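Local atomic coordinates of cyclic GMP-AMP synthase-like receptor (Tribolium castaneum, PDB entry 7LT2), a protein that senses double-stranded RNA in the cytoplasm and, in response, joins ATP and GTP into the cyclic dinucleotide 2',3'-cGAMP as an innate immune signal. Residues 209-214 with 323-328; 198-203 with 220-225; 127-132 with 238-243. All blocks are in the same frame, centred on the assembly; numbering follows the deposited sequence.

Contact 1: residues 209-214 with 323-328; sequences GYRSNP and YYWCRK
Tyr324 O is gripped by two nitrogens of one guanidinium: Arg211 NE donates to Tyr324 O at 2.7 Å and Arg211 NH2 to the same Tyr324 O at 3.0 Å, the second on a lone pair in the carbonyl plane. The contact is a loop-to-loop junction between the nucleotidyltransferase and HhH/H2TH-like regions of this Mab-21 family enzyme. The side-on grip keeps the guanidinium flat on the Tyr324 ring, planes 6° apart and centres 3.7 Å apart, a cation-pi stack with NE over the middle of the ring. The bend of Arg211 at chi3 (-56°) sets NE there. The next carbonyl, Trp325 O, takes the backbone N-H of the same arginine, Arg211 N, at 2.9 Å. Pro214 CD meets the edge of the Trp325 indole at CH2 and CZ3; the indole NE1 is bonded to Glu248, a residue that probably binds ATP, as in related enzymes. Tyr324 in turn packs on Glu290, a manganese ligand, which brings the stacked pair close to the metal site. At the other end of the contact, Cys326 SG sits over one face of the Tyr210 ring, 3.9 Å from its centroid, while Cys326 CB touches Tyr210 CE2.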
loop_
_atom_site.group_PDB
_atom_site.type_symbol
_atom_site.label_atom_id
_atom_site.label_comp_id
_atom_site.label_asym_id
_atom_site.label_seq_id
_atom_site.Cartn_x
_atom_site.Cartn_y
_atom_site.Cartn_z
ATOM N N GLY A 209 16.913 -10.566 -12.952
ATOM C CA GLY A 209 17.132 -9.239 -12.417
ATOM C C GLY A 209 16.340 -8.907 -11.173
ATOM O O GLY A 209 16.332 -7.744 -10.754
ATOM N N TYR A 210 15.682 -9.888 -10.562
ATOM C CA TYR A 210 14.831 -9.657 -9.405
ATOM C C TYR A 210 15.402 -10.335 -8.167
ATOM O O TYR A 210 16.034 -11.392 -8.247
ATOM C CB TYR A 210 13.407 -10.165 -9.660
ATOM C CG TYR A 210 12.605 -9.253 -10.564
ATOM C CD1 TYR A 210 12.682 -9.370 -11.946
ATOM C CD2 TYR A 210 11.782 -8.268 -10.034
ATOM C CE1 TYR A 210 11.958 -8.533 -12.773
ATOM C CE2 TYR A 210 11.056 -7.427 -10.854
ATOM C CZ TYR A 210 11.144 -7.564 -12.223
ATOM O OH TYR A 210 10.419 -6.727 -13.043
ATOM N N ARG A 211 15.168 -9.707 -7.020
ATOM C CA ARG A 211 15.590 -10.278 -5.750
ATOM C C ARG A 211 14.708 -11.468 -5.395
ATOM O O ARG A 211 13.501 -11.458 -5.644
ATOM C CB ARG A 211 15.517 -9.213 -4.655
ATOM C CG ARG A 211 16.012 -9.666 -3.289
ATOM C CD ARG A 211 15.740 -8.605 -2.225
ATOM N NE ARG A 211 16.319 -7.315 -2.580
ATOM C CZ ARG A 211 17.537 -6.922 -2.228
ATOM N NH1 ARG A 211 18.328 -7.691 -1.497
ATOM N NH2 ARG A 211 17.974 -5.730 -2.624
ATOM N N SER A 212 15.316 -12.500 -4.815
ATOM C CA SER A 212 14.566 -13.694 -4.454
ATOM C C SER A 212 13.695 -13.439 -3.223
ATOM O O SER A 212 13.921 -12.510 -2.446
ATOM C CB SER A 212 15.516 -14.864 -4.192
ATOM O OG SER A 212 16.325 -14.615 -3.058
ATOM N N ASN A 213 12.685 -14.285 -3.064
ATOM C CA ASN A 213 11.763 -14.197 -1.935
ATOM C C ASN A 213 12.488 -14.513 -0.632
ATOM O O ASN A 213 13.075 -15.597 -0.508
ATOM C CB ASN A 213 10.602 -15.169 -2.161
ATOM C CG ASN A 213 9.514 -15.060 -1.106
ATOM O OD1 ASN A 213 9.606 -14.266 -0.171
ATOM N ND2 ASN A 213 8.467 -15.865 -1.258
ATOM N N PRO A 214 12.484 -13.612 0.358
ATOM C CA PRO A 214 13.118 -13.946 1.641
ATOM C C PRO A 214 12.329 -14.945 2.468
ATOM O O PRO A 214 12.898 -15.523 3.402
ATOM C CB PRO A 214 13.218 -12.587 2.349
ATOM C CG PRO A 214 12.110 -11.791 1.779
ATOM C CD PRO A 214 12.003 -12.220 0.332
ATOM N N TYR A 323 14.979 0.417 -6.555
ATOM C CA TYR A 323 13.869 -0.462 -6.223
ATOM C C TYR A 323 14.421 -1.711 -5.549
ATOM O O TYR A 323 15.355 -2.339 -6.053
ATOM C CB TYR A 323 13.101 -0.799 -7.507
ATOM C CG TYR A 323 11.867 -1.664 -7.362
ATOM C CD1 TYR A 323 10.973 -1.490 -6.312
ATOM C CD2 TYR A 323 11.580 -2.637 -8.312
ATOM C CE1 TYR A 323 9.840 -2.282 -6.204
ATOM C CE2 TYR A 323 10.456 -3.429 -8.211
ATOM C CZ TYR A 323 9.589 -3.249 -7.160
ATOM O OH TYR A 323 8.467 -4.049 -7.075
ATOM N N TYR A 324 13.882 -2.036 -4.374
ATOM C CA TYR A 324 14.483 -3.089 -3.560
ATOM C C TYR A 324 14.439 -4.442 -4.257
ATOM O O TYR A 324 15.335 -5.272 -4.063
ATOM C CB TYR A 324 13.776 -3.162 -2.206
ATOM C CG TYR A 324 14.297 -4.246 -1.293
ATOM C CD1 TYR A 324 15.530 -4.117 -0.661
ATOM C CD2 TYR A 324 13.554 -5.396 -1.057
ATOM C CE1 TYR A 324 16.009 -5.109 0.180
ATOM C CE2 TYR A 324 14.022 -6.385 -0.213
ATOM C CZ TYR A 324 15.253 -6.238 0.396
ATOM O OH TYR A 324 15.725 -7.225 1.230
ATOM N N TRP A 325 13.417 -4.675 -5.077
ATOM C CA TRP A 325 13.208 -5.970 -5.708
ATOM C C TRP A 325 13.778 -6.059 -7.116
ATOM O O TRP A 325 13.927 -7.168 -7.636
ATOM C CB TRP A 325 11.709 -6.291 -5.733
ATOM C CG TRP A 325 11.123 -6.272 -4.361
ATOM C CD1 TRP A 325 10.417 -5.260 -3.783
ATOM C CD2 TRP A 325 11.224 -7.307 -3.376
ATOM N NE1 TRP A 325 10.061 -5.605 -2.500
ATOM C CE2 TRP A 325 10.544 -6.859 -2.226
ATOM C CE3 TRP A 325 11.814 -8.576 -3.361
ATOM C CZ2 TRP A 325 10.439 -7.633 -1.067
ATOM C CZ3 TRP A 325 11.709 -9.343 -2.214
ATOM C CH2 TRP A 325 11.030 -8.867 -1.080
ATOM N N CYS A 326 14.101 -4.929 -7.742
ATOM C CA CYS A 326 14.657 -4.926 -9.097
ATOM C C CYS A 326 15.545 -3.685 -9.197
ATOM O O CYS A 326 15.065 -2.586 -9.480
ATOM C CB CYS A 326 13.552 -4.927 -10.142
ATOM S SG CYS A 326 14.098 -5.190 -11.841
ATOM N N ARG A 327 16.844 -3.880 -8.955
ATOM C CA ARG A 327 17.740 -2.753 -8.707
ATOM C C ARG A 327 17.904 -1.837 -9.912
ATOM O O ARG A 327 18.265 -0.667 -9.738
ATOM C CB ARG A 327 19.108 -3.263 -8.258
ATOM C CG ARG A 327 19.690 -4.328 -9.163
ATOM C CD ARG A 327 21.118 -4.659 -8.772
ATOM N NE ARG A 327 21.991 -3.499 -8.903
ATOM C CZ ARG A 327 22.455 -3.039 -10.057
ATOM N NH1 ARG A 327 22.136 -3.610 -11.207
ATOM N NH2 ARG A 327 23.258 -1.978 -10.058
ATOM N N LYS A 328 17.650 -2.329 -11.126
ATOM C CA LYS A 328 17.790 -1.491 -12.311
ATOM C C LYS A 328 16.735 -0.394 -12.395
ATOM O O LYS A 328 16.820 0.455 -13.288
ATOM C CB LYS A 328 17.745 -2.355 -13.571
ATOM C CG LYS A 328 19.054 -3.065 -13.860
ATOM C CD LYS A 328 19.029 -3.740 -15.219
ATOM C CE LYS A 328 20.436 -3.920 -15.771
ATOM N NZ LYS A 328 21.323 -4.664 -14.835
HETATM O O HOH W 1 17.726 -5.525 -11.956
HETATM O O HOH W 2 17.778 -3.215 -5.030
#

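Contact 2: residues 198-203 with 220-225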
loop_
_atom_site.group_PDB
_atom_site.type_symbol
_atom_site.label_atom_id
_atom_site.label_comp_id
_atom_site.label_asym_id
_atom_site.label_seq_id
_atom_site.Cartn_x
_atom_site.Cartn_y
_atom_site.Cartn_z
ATOM N N PHE A 198 -3.831 -10.122 -9.690
ATOM C CA PHE A 198 -3.688 -11.550 -9.954
ATOM C C PHE A 198 -2.544 -12.111 -9.121
ATOM O O PHE A 198 -1.438 -11.561 -9.132
ATOM C CB PHE A 198 -3.466 -11.821 -11.445
ATOM C CG PHE A 198 -4.725 -11.712 -12.257
ATOM C CD1 PHE A 198 -5.557 -12.808 -12.417
ATOM C CD2 PHE A 198 -5.088 -10.510 -12.834
ATOM C CE1 PHE A 198 -6.724 -12.705 -13.160
ATOM C CE2 PHE A 198 -6.251 -10.403 -13.570
ATOM C CZ PHE A 198 -7.069 -11.499 -13.733
ATOM N N VAL A 199 -2.817 -13.206 -8.404
ATOM C CA VAL A 199 -1.893 -13.776 -7.426
ATOM C C VAL A 199 -1.308 -15.074 -7.970
ATOM O O VAL A 199 -1.986 -15.833 -8.673
ATOM C CB VAL A 199 -2.585 -14.000 -6.061
ATOM C CG1 VAL A 199 -3.751 -14.983 -6.175
ATOM C CG2 VAL A 199 -1.571 -14.449 -5.006
ATOM N N PHE A 200 -0.037 -15.316 -7.657
ATOM C CA PHE A 200 0.700 -16.459 -8.183
ATOM C C PHE A 200 1.475 -17.145 -7.070
ATOM O O PHE A 200 1.761 -16.552 -6.027
ATOM C CB PHE A 200 1.654 -16.028 -9.295
ATOM C CG PHE A 200 0.961 -15.359 -10.435
ATOM C CD1 PHE A 200 0.409 -16.107 -11.454
ATOM C CD2 PHE A 200 0.830 -13.980 -10.470
ATOM C CE1 PHE A 200 -0.244 -15.493 -12.504
ATOM C CE2 PHE A 200 0.179 -13.364 -11.515
ATOM C CZ PHE A 200 -0.359 -14.118 -12.531
ATOM N N SER A 201 1.809 -18.413 -7.306
ATOM C CA SER A 201 2.562 -19.222 -6.360
ATOM C C SER A 201 4.061 -19.000 -6.542
ATOM O O SER A 201 4.519 -18.370 -7.501
ATOM C CB SER A 201 2.228 -20.708 -6.523
ATOM O OG SER A 201 2.768 -21.219 -7.733
ATOM N N GLY A 202 4.829 -19.559 -5.605
ATOM C CA GLY A 202 6.254 -19.285 -5.551
ATOM C C GLY A 202 7.007 -19.665 -6.809
ATOM O O GLY A 202 8.024 -19.048 -7.132
ATOM N N ASP A 203 6.517 -20.671 -7.543
ATOM C CA ASP A 203 7.192 -21.120 -8.757
ATOM C C ASP A 203 7.279 -20.032 -9.817
ATOM O O ASP A 203 8.177 -20.081 -10.664
ATOM C CB ASP A 203 6.470 -22.336 -9.342
ATOM C CG ASP A 203 6.394 -23.493 -8.370
ATOM O OD1 ASP A 203 7.269 -23.579 -7.484
ATOM O OD2 ASP A 203 5.463 -24.315 -8.496
ATOM N N PRO A 220 4.772 -17.591 0.357
ATOM C CA PRO A 220 5.157 -18.041 -0.990
ATOM C C PRO A 220 4.553 -17.227 -2.116
ATOM O O PRO A 220 5.112 -17.233 -3.219
ATOM C CB PRO A 220 4.646 -19.487 -1.035
ATOM C CG PRO A 220 3.468 -19.476 -0.120
ATOM C CD PRO A 220 3.856 -18.545 1.009
ATOM N N GLU A 221 3.437 -16.543 -1.887
ATOM C CA GLU A 221 2.672 -15.943 -2.971
ATOM C C GLU A 221 3.009 -14.467 -3.148
ATOM O O GLU A 221 3.353 -13.761 -2.197
ATOM C CB GLU A 221 1.169 -16.103 -2.733
ATOM C CG GLU A 221 0.721 -17.554 -2.710
ATOM C CD GLU A 221 -0.738 -17.726 -2.352
ATOM O OE1 GLU A 221 -1.445 -16.712 -2.184
ATOM O OE2 GLU A 221 -1.182 -18.889 -2.237
ATOM N N PHE A 222 2.899 -14.012 -4.388
ATOM C CA PHE A 222 3.023 -12.601 -4.725
ATOM C C PHE A 222 1.940 -12.294 -5.746
ATOM O O PHE A 222 1.293 -13.201 -6.275
ATOM C CB PHE A 222 4.409 -12.276 -5.287
ATOM C CG PHE A 222 4.670 -12.906 -6.618
ATOM C CD1 PHE A 222 4.990 -14.252 -6.711
ATOM C CD2 PHE A 222 4.578 -12.159 -7.780
ATOM C CE1 PHE A 222 5.217 -14.841 -7.939
ATOM C CE2 PHE A 222 4.806 -12.745 -9.016
ATOM C CZ PHE A 222 5.126 -14.088 -9.095
ATOM N N PHE A 223 1.727 -11.014 -6.037
ATOM C CA PHE A 223 0.692 -10.698 -7.009
ATOM C C PHE A 223 1.124 -9.551 -7.907
ATOM O O PHE A 223 2.095 -8.838 -7.634
ATOM C CB PHE A 223 -0.673 -10.410 -6.341
ATOM C CG PHE A 223 -0.658 -9.353 -5.260
ATOM C CD1 PHE A 223 -0.365 -9.686 -3.946
ATOM C CD2 PHE A 223 -1.029 -8.049 -5.550
ATOM C CE1 PHE A 223 -0.393 -8.721 -2.942
ATOM C CE2 PHE A 223 -1.067 -7.080 -4.559
ATOM C CZ PHE A 223 -0.744 -7.417 -3.252
ATOM N N ILE A 224 0.418 -9.428 -9.027
ATOM C CA ILE A 224 0.654 -8.357 -9.985
ATOM C C ILE A 224 -0.509 -7.383 -9.908
ATOM O O ILE A 224 -1.656 -7.760 -9.634
ATOM C CB ILE A 224 0.854 -8.875 -11.427
ATOM C CG1 ILE A 224 -0.405 -9.581 -11.951
ATOM C CG2 ILE A 224 2.093 -9.765 -11.495
ATOM C CD1 ILE A 224 -0.290 -10.080 -13.416
ATOM N N VAL A 225 -0.196 -6.115 -10.146
ATOM C CA VAL A 225 -1.106 -4.994 -9.921
ATOM C C VAL A 225 -1.256 -4.244 -11.240
ATOM O O VAL A 225 -0.257 -4.031 -11.944
ATOM C CB VAL A 225 -0.577 -4.083 -8.799
ATOM C CG1 VAL A 225 -1.472 -2.879 -8.594
ATOM C CG2 VAL A 225 -0.458 -4.867 -7.497
#
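Phe222 holds CG between its backbone N and carbonyl carbon (chi1 67°), which swings its ring toward strand 198-200, and the CZ/CE1 end of the ring comes against Phe200 CB, with Phe222 CZ and CE1 both 4.0 Å from that atom. Phe200 holds CG anti to its own carbonyl carbon (chi1 -58°), and its ring turns an edge to Ile224, where Phe200 CE2 lies 3.8 Å from Ile224 CD1. The two rings meet obliquely, planes at 35°. Ile224 CG1 also reaches back to Phe198 CB. Phe198, Phe200, Phe222 and Ile224 therefore share one apolar face of the sheet.

The backbones pair as an antiparallel ladder. Phe198 with Ile224 and Phe200 with Phe222 are hydrogen-bonded pairs; the shortest of their four bonds is Ile224 N to Phe198 O, 2.8 Å. Between them Val199 and Phe223 form a non-hydrogen-bonded pair with CA atoms only 4.0 Å apart, and their side chains take the other face. There Val199 CG2 lies against Phe222 O at 3.4 Å and beside Glu221 OE1. The carboxylate of Glu221 is held by salt bridges to Arg52 and Arg51, so its charge is answered from outside the pair.

This belongs to the nucleotidyltransferase core sheet. Strand 222-225 runs between strand 188-200 and strand 240-243, bonding to Ser241 and Ser243 of the latter, while strand 70-77, which carries predicted catalytic metal ligands, flanks strand 188-200 on its other side.

Contact 3: residues 127-132 with 238-243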
loop_
_atom_site.group_PDB
_atom_site.type_symbol
_atom_site.label_atom_id
_atom_site.label_comp_id
_atom_site.label_asym_id
_atom_site.label_seq_id
_atom_site.Cartn_x
_atom_site.Cartn_y
_atom_site.Cartn_z
ATOM N N ASP A 127 -3.544 -13.677 -25.990
ATOM C CA ASP A 127 -3.892 -14.121 -24.635
ATOM C C ASP A 127 -2.967 -13.516 -23.579
ATOM O O ASP A 127 -2.607 -14.168 -22.596
ATOM C CB ASP A 127 -3.906 -15.648 -24.536
ATOM C CG ASP A 127 -5.152 -16.260 -25.157
ATOM O OD1 ASP A 127 -6.080 -15.498 -25.503
ATOM O OD2 ASP A 127 -5.205 -17.501 -25.301
ATOM N N PHE A 128 -2.588 -12.255 -23.776
ATOM C CA PHE A 128 -1.888 -11.500 -22.745
ATOM C C PHE A 128 -2.902 -10.858 -21.811
ATOM O O PHE A 128 -3.892 -10.278 -22.267
ATOM C CB PHE A 128 -0.991 -10.426 -23.355
ATOM C CG PHE A 128 0.329 -10.942 -23.844
ATOM C CD1 PHE A 128 1.419 -11.001 -22.993
ATOM C CD2 PHE A 128 0.483 -11.361 -25.158
ATOM C CE1 PHE A 128 2.642 -11.471 -23.441
ATOM C CE2 PHE A 128 1.705 -11.832 -25.610
ATOM C CZ PHE A 128 2.782 -11.888 -24.751
ATOM N N LEU A 129 -2.656 -10.976 -20.509
ATOM C CA LEU A 129 -3.470 -10.285 -19.518
ATOM C C LEU A 129 -3.357 -8.782 -19.724
ATOM O O LEU A 129 -2.253 -8.243 -19.832
ATOM C CB LEU A 129 -3.008 -10.651 -18.107
ATOM C CG LEU A 129 -3.864 -11.547 -17.213
ATOM C CD1 LEU A 129 -3.312 -11.522 -15.783
ATOM C CD2 LEU A 129 -5.337 -11.149 -17.238
ATOM N N ASP A 130 -4.498 -8.099 -19.763
ATOM C CA ASP A 130 -4.538 -6.684 -20.113
ATOM C C ASP A 130 -5.004 -5.868 -18.913
ATOM O O ASP A 130 -6.056 -6.154 -18.335
ATOM C CB ASP A 130 -5.454 -6.462 -21.323
ATOM C CG ASP A 130 -5.405 -5.042 -21.845
ATOM O OD1 ASP A 130 -5.995 -4.154 -21.202
ATOM O OD2 ASP A 130 -4.771 -4.813 -22.896
ATOM N N THR A 131 -4.224 -4.842 -18.549
ATOM C CA THR A 131 -4.548 -4.046 -17.367
ATOM C C THR A 131 -5.834 -3.253 -17.561
ATOM O O THR A 131 -6.673 -3.194 -16.657
ATOM C CB THR A 131 -3.396 -3.099 -17.021
ATOM O OG1 THR A 131 -3.123 -2.240 -18.135
ATOM C CG2 THR A 131 -2.145 -3.872 -16.664
ATOM N N GLY A 132 -6.003 -2.629 -18.727
ATOM C CA GLY A 132 -7.204 -1.844 -18.962
ATOM C C GLY A 132 -8.466 -2.685 -18.947
ATOM O O GLY A 132 -9.475 -2.295 -18.355
ATOM N N ARG A 238 -0.238 -4.231 -21.559
ATOM C CA ARG A 238 0.438 -5.476 -21.209
ATOM C C ARG A 238 1.284 -5.382 -19.948
ATOM O O ARG A 238 1.652 -6.424 -19.395
ATOM C CB ARG A 238 1.346 -5.936 -22.347
ATOM C CG ARG A 238 0.664 -6.775 -23.387
ATOM C CD ARG A 238 1.699 -7.530 -24.186
ATOM N NE ARG A 238 1.167 -7.979 -25.463
ATOM C CZ ARG A 238 1.902 -8.496 -26.435
ATOM N NH1 ARG A 238 3.212 -8.635 -26.309
ATOM N NH2 ARG A 238 1.310 -8.884 -27.560
ATOM N N TYR A 239 1.622 -4.177 -19.496
ATOM C CA TYR A 239 2.601 -3.999 -18.428
ATOM C C TYR A 239 1.910 -3.992 -17.071
ATOM O O TYR A 239 1.087 -3.114 -16.788
ATOM C CB TYR A 239 3.395 -2.709 -18.634
ATOM C CG TYR A 239 4.357 -2.765 -19.794
ATOM C CD1 TYR A 239 3.916 -2.553 -21.091
ATOM C CD2 TYR A 239 5.710 -3.031 -19.596
ATOM C CE1 TYR A 239 4.789 -2.600 -22.164
ATOM C CE2 TYR A 239 6.595 -3.079 -20.666
ATOM C CZ TYR A 239 6.123 -2.865 -21.949
ATOM O OH TYR A 239 6.986 -2.908 -23.026
ATOM N N TRP A 240 2.261 -4.963 -16.232
ATOM C CA TRP A 240 1.751 -5.083 -14.874
ATOM C C TRP A 240 2.863 -4.789 -13.878
ATOM O O TRP A 240 4.027 -5.123 -14.123
ATOM C CB TRP A 240 1.201 -6.487 -14.623
ATOM C CG TRP A 240 -0.043 -6.775 -15.383
ATOM C CD1 TRP A 240 -0.150 -7.004 -16.724
ATOM C CD2 TRP A 240 -1.370 -6.863 -14.853
ATOM N NE1 TRP A 240 -1.461 -7.228 -17.064
ATOM C CE2 TRP A 240 -2.232 -7.151 -15.935
ATOM C CE3 TRP A 240 -1.915 -6.726 -13.574
ATOM C CZ2 TRP A 240 -3.609 -7.300 -15.773
ATOM C CZ3 TRP A 240 -3.283 -6.882 -13.414
ATOM C CH2 TRP A 240 -4.113 -7.163 -14.510
ATOM N N SER A 241 2.504 -4.164 -12.760
ATOM C CA SER A 241 3.428 -3.962 -11.653
ATOM C C SER A 241 3.428 -5.186 -10.747
ATOM O O SER A 241 2.430 -5.897 -10.640
ATOM C CB SER A 241 3.046 -2.733 -10.827
ATOM O OG SER A 241 3.083 -1.548 -11.597
ATOM N N LEU A 242 4.554 -5.413 -10.078
ATOM C CA LEU A 242 4.664 -6.466 -9.081
ATOM C C LEU A 242 4.408 -5.891 -7.698
ATOM O O LEU A 242 4.844 -4.778 -7.386
ATOM C CB LEU A 242 6.045 -7.117 -9.117
ATOM C CG LEU A 242 6.318 -8.007 -10.324
ATOM C CD1 LEU A 242 7.802 -8.148 -10.527
ATOM C CD2 LEU A 242 5.676 -9.375 -10.139
ATOM N N SER A 243 3.693 -6.646 -6.876
ATOM C CA SER A 243 3.518 -6.304 -5.473
ATOM C C SER A 243 4.172 -7.385 -4.622
ATOM O O SER A 243 3.732 -8.541 -4.619
ATOM C CB SER A 243 2.050 -6.140 -5.104
ATOM O OG SER A 243 1.938 -5.889 -3.710
HETATM O O HOH W 3 0.504 -8.955 -19.947
HETATM O O HOH W 4 -0.308 -1.599 -18.526
#
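Leu129 and Trp240 meet where the loop leading into helix 131-147 passes the start of strand 240-243, the backbones coming closest at Asp130 and Arg238, whose CA atoms are 5.2 Å apart. Trp240 NE1 donates to Leu129 O at 3.1 Å in a fairly straight bond (166° at the hydrogen). The oxygen lies close to the indole plane, yet the N-H arrives from above the plane of the Leu129 carbonyl, 72° out of it. Water 3 lies 2.8 Å from Leu129 O and also beside Arg238 O. Over one face of the same indole sits Thr131 CG2, 3.4 Å from the centroid of the five-membered ring, a close CH-pi contact; Leu129 CD1 approaches the opposite face from further off. The methyl reaches the indole because CG2 stands anti to the carbonyl carbon of Thr131, and it also touches Tyr239 O. Water 4 joins Thr131 OG1 to Tyr239 O.

Here the N-terminal end of helix 131-147 packs against the beginning of strand 240-243, which is paired with strands 95-100 and 222-225 in the nucleotidyltransferase sheet. Asp130 is the N-cap residue of the helix, with OD1 bonded to Lys133 N. The strand carries Ser241, Leu242 and Ser243, which probably help bind GTP, as in related enzymes.

On the Phe128 side of the contact, the guanidinium of Arg238 lies flat on the Phe128 ring in a stacked cation-pi contact, planes 10° apart and centres 3.6 Å apart. Arg238 CD also lies over the ring face, as a CH-pi contact. Trp97 is a second cation-pi partner, and Asp125 gives a long, weak ion pair to NH2. Within the stack, Arg238 CZ is offset toward the rim of Phe128, 3.4 Å from CE2.

Overall arrangement
Contacts 2 and 3 are sheet neighbours, their centres about 13 Å apart: strand 222-225 of contact 2 pairs antiparallel with strand 240-243 of contact 3, both within the nucleotidyltransferase region. Contact 1 lies about 15 Å from contact 2 and about 19 Å from contact 3, centre to centre. Its 209-214 segment belongs to the connection between strands 188-200 and 222-225, whereas 323-328 comes from the HhH/H2TH-like region. Along the chain the order is 127-132, 198-203, 209-214, 220-225, 238-243 and 323-328. Tyr210 packs on Leu242, so the inter-region junction rests directly on the strand whose residues probably help bind GTP.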